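PDB 4M7S: BtrN from Bacillus circulans, which catalyses the radical S-adenosyl-L-methionine-dependent two-electron oxidation of 2-deoxy-scyllo-inosamine to amino-dideoxy-scyllo-inosose in butirosin biosynthesis, using two [4Fe-4S] clusters. Local coordinates for residues Phe5-Val10 with Ala54-Phe59; Thr43-Leu48 with Glu80-Ala85. All coordinates share one frame; numbering follows the deposited sequence.

Interaction 1 (Phe5-Val10 with Ala54-Phe59)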
loop_
_atom_site.group_PDB
_atom_site.type_symbol
_atom_site.label_atom_id
_atom_site.label_comp_id
_atom_site.label_asym_id
_atom_site.label_seq_id
_atom_site.Cartn_x
_atom_site.Cartn_y
_atom_site.Cartn_z
ATOM N N PHE A 5 5.210 -4.831 -9.961
ATOM C CA PHE A 5 5.188 -3.804 -8.924
ATOM C C PHE A 5 6.375 -3.992 -7.979
ATOM O O PHE A 5 6.834 -5.111 -7.764
ATOM C CB PHE A 5 3.869 -3.842 -8.145
ATOM C CG PHE A 5 3.414 -5.232 -7.788
ATOM C CD1 PHE A 5 3.870 -5.854 -6.631
ATOM C CD2 PHE A 5 2.524 -5.912 -8.606
ATOM C CE1 PHE A 5 3.458 -7.138 -6.311
ATOM C CE2 PHE A 5 2.101 -7.190 -8.291
ATOM C CZ PHE A 5 2.573 -7.808 -7.142
ATOM N N SER A 6 6.879 -2.892 -7.431
ATOM C CA SER A 6 8.019 -2.961 -6.532
ATOM C C SER A 6 7.547 -2.825 -5.086
ATOM O O SER A 6 8.275 -3.159 -4.153
ATOM C CB SER A 6 9.040 -1.874 -6.875
ATOM O OG SER A 6 8.513 -0.592 -6.594
HETATM N N MSE A 7 6.319 -2.338 -4.913
HETATM C CA MSE A 7 5.703 -2.191 -3.593
HETATM C C MSE A 7 4.269 -2.690 -3.671
HETATM O O MSE A 7 3.549 -2.406 -4.641
HETATM C CB MSE A 7 5.739 -0.729 -3.120
HETATM C CG MSE A 7 4.728 -0.395 -1.993
HETATM SE SE MSE A 7 5.131 -1.134 -0.198
HETATM C CE MSE A 7 6.422 0.221 0.383
ATOM N N ILE A 8 3.860 -3.469 -2.677
ATOM C CA ILE A 8 2.460 -3.846 -2.569
ATOM C C ILE A 8 1.942 -3.463 -1.189
ATOM O O ILE A 8 2.581 -3.768 -0.175
ATOM C CB ILE A 8 2.221 -5.345 -2.863
ATOM C CG1 ILE A 8 0.743 -5.693 -2.668
ATOM C CG2 ILE A 8 3.099 -6.239 -1.979
ATOM C CD1 ILE A 8 0.349 -6.988 -3.330
ATOM N N GLU A 9 0.797 -2.778 -1.158
ATOM C CA GLU A 9 0.191 -2.327 0.090
ATOM C C GLU A 9 -1.022 -3.182 0.368
ATOM O O GLU A 9 -1.930 -3.247 -0.462
ATOM C CB GLU A 9 -0.272 -0.872 -0.023
ATOM C CG GLU A 9 0.707 0.161 0.468
ATOM C CD GLU A 9 0.141 1.564 0.385
ATOM O OE1 GLU A 9 -1.047 1.738 0.718
ATOM O OE2 GLU A 9 0.876 2.483 -0.028
ATOM N N VAL A 10 -1.042 -3.831 1.531
ATOM C CA VAL A 10 -2.115 -4.760 1.868
ATOM C C VAL A 10 -2.956 -4.235 3.036
ATOM O O VAL A 10 -2.445 -4.043 4.146
ATOM C CB VAL A 10 -1.549 -6.136 2.210
ATOM C CG1 VAL A 10 -2.667 -7.157 2.362
ATOM C CG2 VAL A 10 -0.583 -6.594 1.112
ATOM N N ALA A 54 10.175 -9.882 -4.411
ATOM C CA ALA A 54 11.325 -9.404 -3.652
ATOM C C ALA A 54 11.319 -7.891 -3.492
ATOM O O ALA A 54 12.367 -7.290 -3.263
ATOM C CB ALA A 54 12.630 -9.864 -4.322
ATOM N N GLY A 55 10.145 -7.274 -3.604
ATOM C CA GLY A 55 10.036 -5.840 -3.416
ATOM C C GLY A 55 9.594 -5.526 -1.999
ATOM O O GLY A 55 9.773 -6.342 -1.089
ATOM N N ARG A 56 9.006 -4.352 -1.802
ATOM C CA ARG A 56 8.516 -3.983 -0.474
ATOM C C ARG A 56 7.071 -4.412 -0.280
ATOM O O ARG A 56 6.268 -4.384 -1.218
ATOM C CB ARG A 56 8.607 -2.475 -0.259
ATOM C CG ARG A 56 9.734 -1.794 -0.965
ATOM C CD ARG A 56 10.787 -1.332 0.003
ATOM N NE ARG A 56 11.630 -0.299 -0.587
ATOM C CZ ARG A 56 12.584 -0.532 -1.484
ATOM N NH1 ARG A 56 12.829 -1.769 -1.903
ATOM N NH2 ARG A 56 13.295 0.478 -1.967
ATOM N N ILE A 57 6.739 -4.809 0.942
ATOM C CA ILE A 57 5.353 -5.078 1.297
ATOM C C ILE A 57 4.974 -4.275 2.545
ATOM O O ILE A 57 5.671 -4.328 3.562
ATOM C CB ILE A 57 5.075 -6.605 1.477
ATOM C CG1 ILE A 57 3.634 -6.856 1.931
ATOM C CG2 ILE A 57 6.071 -7.242 2.457
ATOM C CD1 ILE A 57 3.176 -8.300 1.722
ATOM N N SER A 58 3.901 -3.491 2.452
ATOM C CA SER A 58 3.354 -2.797 3.625
ATOM C C SER A 58 1.935 -3.275 3.972
ATOM O O SER A 58 1.265 -3.899 3.140
ATOM C CB SER A 58 3.413 -1.274 3.468
ATOM O OG SER A 58 3.095 -0.865 2.161
ATOM N N PHE A 59 1.492 -2.983 5.198
ATOM C CA PHE A 59 0.273 -3.581 5.752
ATOM C C PHE A 59 -0.797 -2.565 6.130
ATOM O O PHE A 59 -1.636 -2.821 7.013
ATOM C CB PHE A 59 0.629 -4.411 6.982
ATOM C CG PHE A 59 1.673 -5.443 6.713
ATOM C CD1 PHE A 59 1.315 -6.713 6.270
ATOM C CD2 PHE A 59 3.017 -5.143 6.872
ATOM C CE1 PHE A 59 2.274 -7.671 6.016
ATOM C CE2 PHE A 59 3.994 -6.099 6.600
ATOM C CZ PHE A 59 3.618 -7.366 6.180
#

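Interaction 2 (Thr43-Leu48 with Glu80-Ala85)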
loop_
_atom_site.group_PDB
_atom_site.type_symbol
_atom_site.label_atom_id
_atom_site.label_comp_id
_atom_site.label_asym_id
_atom_site.label_seq_id
_atom_site.Cartn_x
_atom_site.Cartn_y
_atom_site.Cartn_z
ATOM N N THR A 43 -3.944 -16.648 0.358
ATOM C CA THR A 43 -3.842 -16.769 -1.097
ATOM C C THR A 43 -2.988 -15.648 -1.690
ATOM O O THR A 43 -2.314 -15.861 -2.684
ATOM C CB THR A 43 -5.195 -16.957 -1.881
ATOM O OG1 THR A 43 -5.367 -15.911 -2.844
ATOM C CG2 THR A 43 -6.384 -17.005 -0.984
ATOM N N LEU A 44 -2.993 -14.469 -1.074
ATOM C CA LEU A 44 -2.091 -13.407 -1.527
ATOM C C LEU A 44 -0.626 -13.811 -1.340
ATOM O O LEU A 44 0.213 -13.570 -2.215
ATOM C CB LEU A 44 -2.354 -12.094 -0.786
ATOM C CG LEU A 44 -1.415 -10.953 -1.203
ATOM C CD1 LEU A 44 -1.560 -10.613 -2.702
ATOM C CD2 LEU A 44 -1.645 -9.713 -0.360
HETATM N N MSE A 45 -0.315 -14.405 -0.188
HETATM C CA MSE A 45 1.036 -14.906 0.065
HETATM C C MSE A 45 1.448 -15.937 -0.994
HETATM O O MSE A 45 2.579 -15.925 -1.479
HETATM C CB MSE A 45 1.143 -15.519 1.475
HETATM C CG MSE A 45 1.095 -14.495 2.626
HETATM SE SE MSE A 45 2.507 -13.138 2.489
HETATM C CE MSE A 45 1.433 -11.703 1.746
ATOM N N GLU A 46 0.525 -16.830 -1.339
ATOM C CA GLU A 46 0.796 -17.880 -2.310
ATOM C C GLU A 46 1.059 -17.297 -3.684
ATOM O O GLU A 46 1.882 -17.815 -4.439
ATOM C CB GLU A 46 -0.389 -18.845 -2.390
ATOM C CG GLU A 46 -0.606 -19.671 -1.132
ATOM C CD GLU A 46 -1.908 -20.441 -1.183
ATOM O OE1 GLU A 46 -2.795 -20.054 -1.983
ATOM O OE2 GLU A 46 -2.043 -21.430 -0.429
ATOM N N GLN A 47 0.331 -16.238 -4.021
ATOM C CA GLN A 47 0.493 -15.604 -5.325
ATOM C C GLN A 47 1.807 -14.849 -5.374
ATOM O O GLN A 47 2.541 -14.933 -6.362
ATOM C CB GLN A 47 -0.674 -14.656 -5.622
ATOM C CG GLN A 47 -2.013 -15.374 -5.713
ATOM C CD GLN A 47 -3.161 -14.407 -5.897
ATOM O OE1 GLN A 47 -2.951 -13.227 -6.215
ATOM N NE2 GLN A 47 -4.380 -14.891 -5.686
ATOM N N LEU A 48 2.105 -14.126 -4.297
ATOM C CA LEU A 48 3.345 -13.361 -4.226
ATOM C C LEU A 48 4.520 -14.323 -4.185
ATOM O O LEU A 48 5.590 -14.056 -4.748
ATOM C CB LEU A 48 3.347 -12.408 -3.017
ATOM C CG LEU A 48 2.427 -11.185 -3.079
ATOM C CD1 LEU A 48 2.592 -10.310 -1.814
ATOM C CD2 LEU A 48 2.702 -10.354 -4.350
ATOM N N GLU A 80 7.889 -16.584 5.464
ATOM C CA GLU A 80 7.816 -17.967 4.975
ATOM C C GLU A 80 7.603 -18.004 3.473
ATOM O O GLU A 80 8.244 -18.780 2.763
ATOM C CB GLU A 80 6.667 -18.717 5.654
ATOM C CG GLU A 80 7.089 -19.679 6.744
ATOM C CD GLU A 80 7.547 -21.018 6.199
ATOM O OE1 GLU A 80 8.637 -21.479 6.601
ATOM O OE2 GLU A 80 6.815 -21.613 5.377
ATOM N N TYR A 81 6.687 -17.165 3.000
ATOM C CA TYR A 81 6.281 -17.170 1.599
ATOM C C TYR A 81 7.174 -16.307 0.712
ATOM O O TYR A 81 7.507 -16.699 -0.408
ATOM C CB TYR A 81 4.818 -16.726 1.462
ATOM C CG TYR A 81 3.815 -17.822 1.768
ATOM C CD1 TYR A 81 3.436 -18.730 0.790
ATOM C CD2 TYR A 81 3.267 -17.957 3.041
ATOM C CE1 TYR A 81 2.522 -19.729 1.057
ATOM C CE2 TYR A 81 2.361 -18.959 3.325
ATOM C CZ TYR A 81 1.987 -19.839 2.328
ATOM O OH TYR A 81 1.081 -20.836 2.608
ATOM N N ILE A 82 7.550 -15.133 1.208
ATOM C CA ILE A 82 8.336 -14.185 0.421
ATOM C C ILE A 82 9.535 -13.632 1.211
ATOM O O ILE A 82 9.608 -12.436 1.493
ATOM C CB ILE A 82 7.442 -13.038 -0.120
ATOM C CG1 ILE A 82 6.622 -12.405 1.007
ATOM C CG2 ILE A 82 6.478 -13.563 -1.185
ATOM C CD1 ILE A 82 5.763 -11.205 0.550
ATOM N N PRO A 83 10.489 -14.511 1.566
ATOM C CA PRO A 83 11.592 -14.103 2.444
ATOM C C PRO A 83 12.531 -13.064 1.810
ATOM O O PRO A 83 13.266 -12.399 2.545
ATOM C CB PRO A 83 12.340 -15.422 2.709
ATOM C CG PRO A 83 12.000 -16.300 1.552
ATOM C CD PRO A 83 10.595 -15.923 1.156
ATOM N N ARG A 84 12.510 -12.930 0.484
ATOM C CA ARG A 84 13.274 -11.873 -0.190
ATOM C C ARG A 84 12.602 -10.494 -0.076
ATOM O O ARG A 84 13.257 -9.467 -0.237
ATOM C CB ARG A 84 13.468 -12.184 -1.676
ATOM C CG ARG A 84 14.128 -13.505 -1.997
ATOM C CD ARG A 84 14.231 -13.688 -3.518
ATOM N NE ARG A 84 15.143 -12.718 -4.128
ATOM C CZ ARG A 84 14.972 -12.167 -5.329
ATOM N NH1 ARG A 84 13.909 -12.471 -6.069
ATOM N NH2 ARG A 84 15.865 -11.297 -5.787
ATOM N N ALA A 85 11.297 -10.469 0.183
ATOM C CA ALA A 85 10.563 -9.200 0.228
ATOM C C ALA A 85 10.972 -8.375 1.444
ATOM O O ALA A 85 11.594 -8.895 2.369
ATOM C CB ALA A 85 9.070 -9.435 0.237
#

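Interaction 1 (Phe5-Val10 with Ala54-Phe59)
The carbonyl oxygen of S6 is gripped twice: R56 N gives it a 2.7 Å hydrogen bond, and G55 CA brings a C-H to 3.3 Å. G55 suits this place because it has no CB; one built there would run into S6 O. From here the parallel ladder between strands 7-10 and 56-58 climbs by alternating donors: I8 N to R56 O, S58 N to I8 O, and V10 N to S58 O at 2.8 Å. R56 O and I8 O each also receive a CA-H contact, from M7 and I57.

On one face, I8 and I57 lie side by side and point the same way. Each sets CG1 anti to its backbone N (chi1 177° in both), and I8 CG2 meets I57 CG1 at 4.0 Å. V10 CG2 approaches I57 CD1 at 4.2 Å. These branched apolar residues suit the face that packs on helix 38-50, the helix of this right-handed beta-alpha-beta crossover.

The other face carries M7, E9, R56 and S58. M7, a selenomethionine introduced by labelling, crosses R56 at about a right angle, its CE 3.5 Å from R56 CB. Its SE and the CG of E9 both lie 3.1 Å from S58 OG, a buried hydroxyl with no hydrogen-bond partner in the model. This face turns from helix 38-50 toward the cluster side, with the E9 side chain about 10 Å from a bound iron-sulfur cluster. All hydrogen bonds between the strands are backbone ones, so the side chains distinguish the two faces: one apolar toward the helix, the other mixed in polarity.

Interaction 2 (Thr43-Leu48 with Glu80-Ala85)
Apolar packing of M45, E46 and L48 against Y81 and I82 joins the flank of helix 38-50 that faces helix 71-81 to the C-terminal end of that helix and the turn that follows, with no hydrogen bond between the two segments. Y81, near the end of its helix, presents one ring face to M45. M45 CB makes a CH-pi contact 3.8 Å from the ring centroid and 24° off the normal, displaced toward the rim beside CG and CD2. Y81 CG, anti to its carbonyl carbon (chi1 -80°), sits 3.5 Å from that CB. Beyond CG the side chain of M45, a selenomethionine from labelling, leads away from the ring, and its SE reaches I82 CD1 at 4.3 Å.

E46 runs alongside the tyrosine, its CG 3.8 Å from Y81 CE1 in an oblique approach. Its aliphatic part meets the ring, while OE2 forms a salt bridge with K42 NZ. A glutamate suits this border, where methylenes can pack while the carboxylate is held by a lysine of its own helix.

I82 is the first residue to leave helical geometry, and it opens a type I turn closed by A85 N on I82 O at 2.9 Å. Its CG2 packs 3.8 Å from L48 CB, and its CD1 comes 4.1 Å from L48 CD1. The branched side chain thus fills the angle between M45 and L48, one helical turn apart.

Y81 O is hydrogen-bonded to S49 OG, of the residue after L48, a polar link between the same two helices. Beneath the helix, M45, L48 and I82 all touch I57 of strand 56-58, L48 also meets I8 of strand 7-10, and M45 packs on M77 and T78 of helix 71-81.

In the fold
Both interactions belong to the layered beta/alpha partial barrel of radical SAM enzymes. Interaction 1 lies nearer the middle of the chain, yet is only partly buried, with exposed R56 at its edge, held by main-chain hydrogen bonds between neighbouring parallel strands; interaction 2 lies farther from the centre, in the helical layer away from the cluster sites, but is a buried contact that depends on side-chain packing. Helix 38-50 links them, following strand 7-10 and preceding strand 56-58. The layers meet where V10 CG2 touches L44 CD2 at 3.6 Å and F5 CZ touches L48 CD2, while A85 CB packs on G55 O. One face of the sheet is shared with interaction 2, whereas E9 lies on the other.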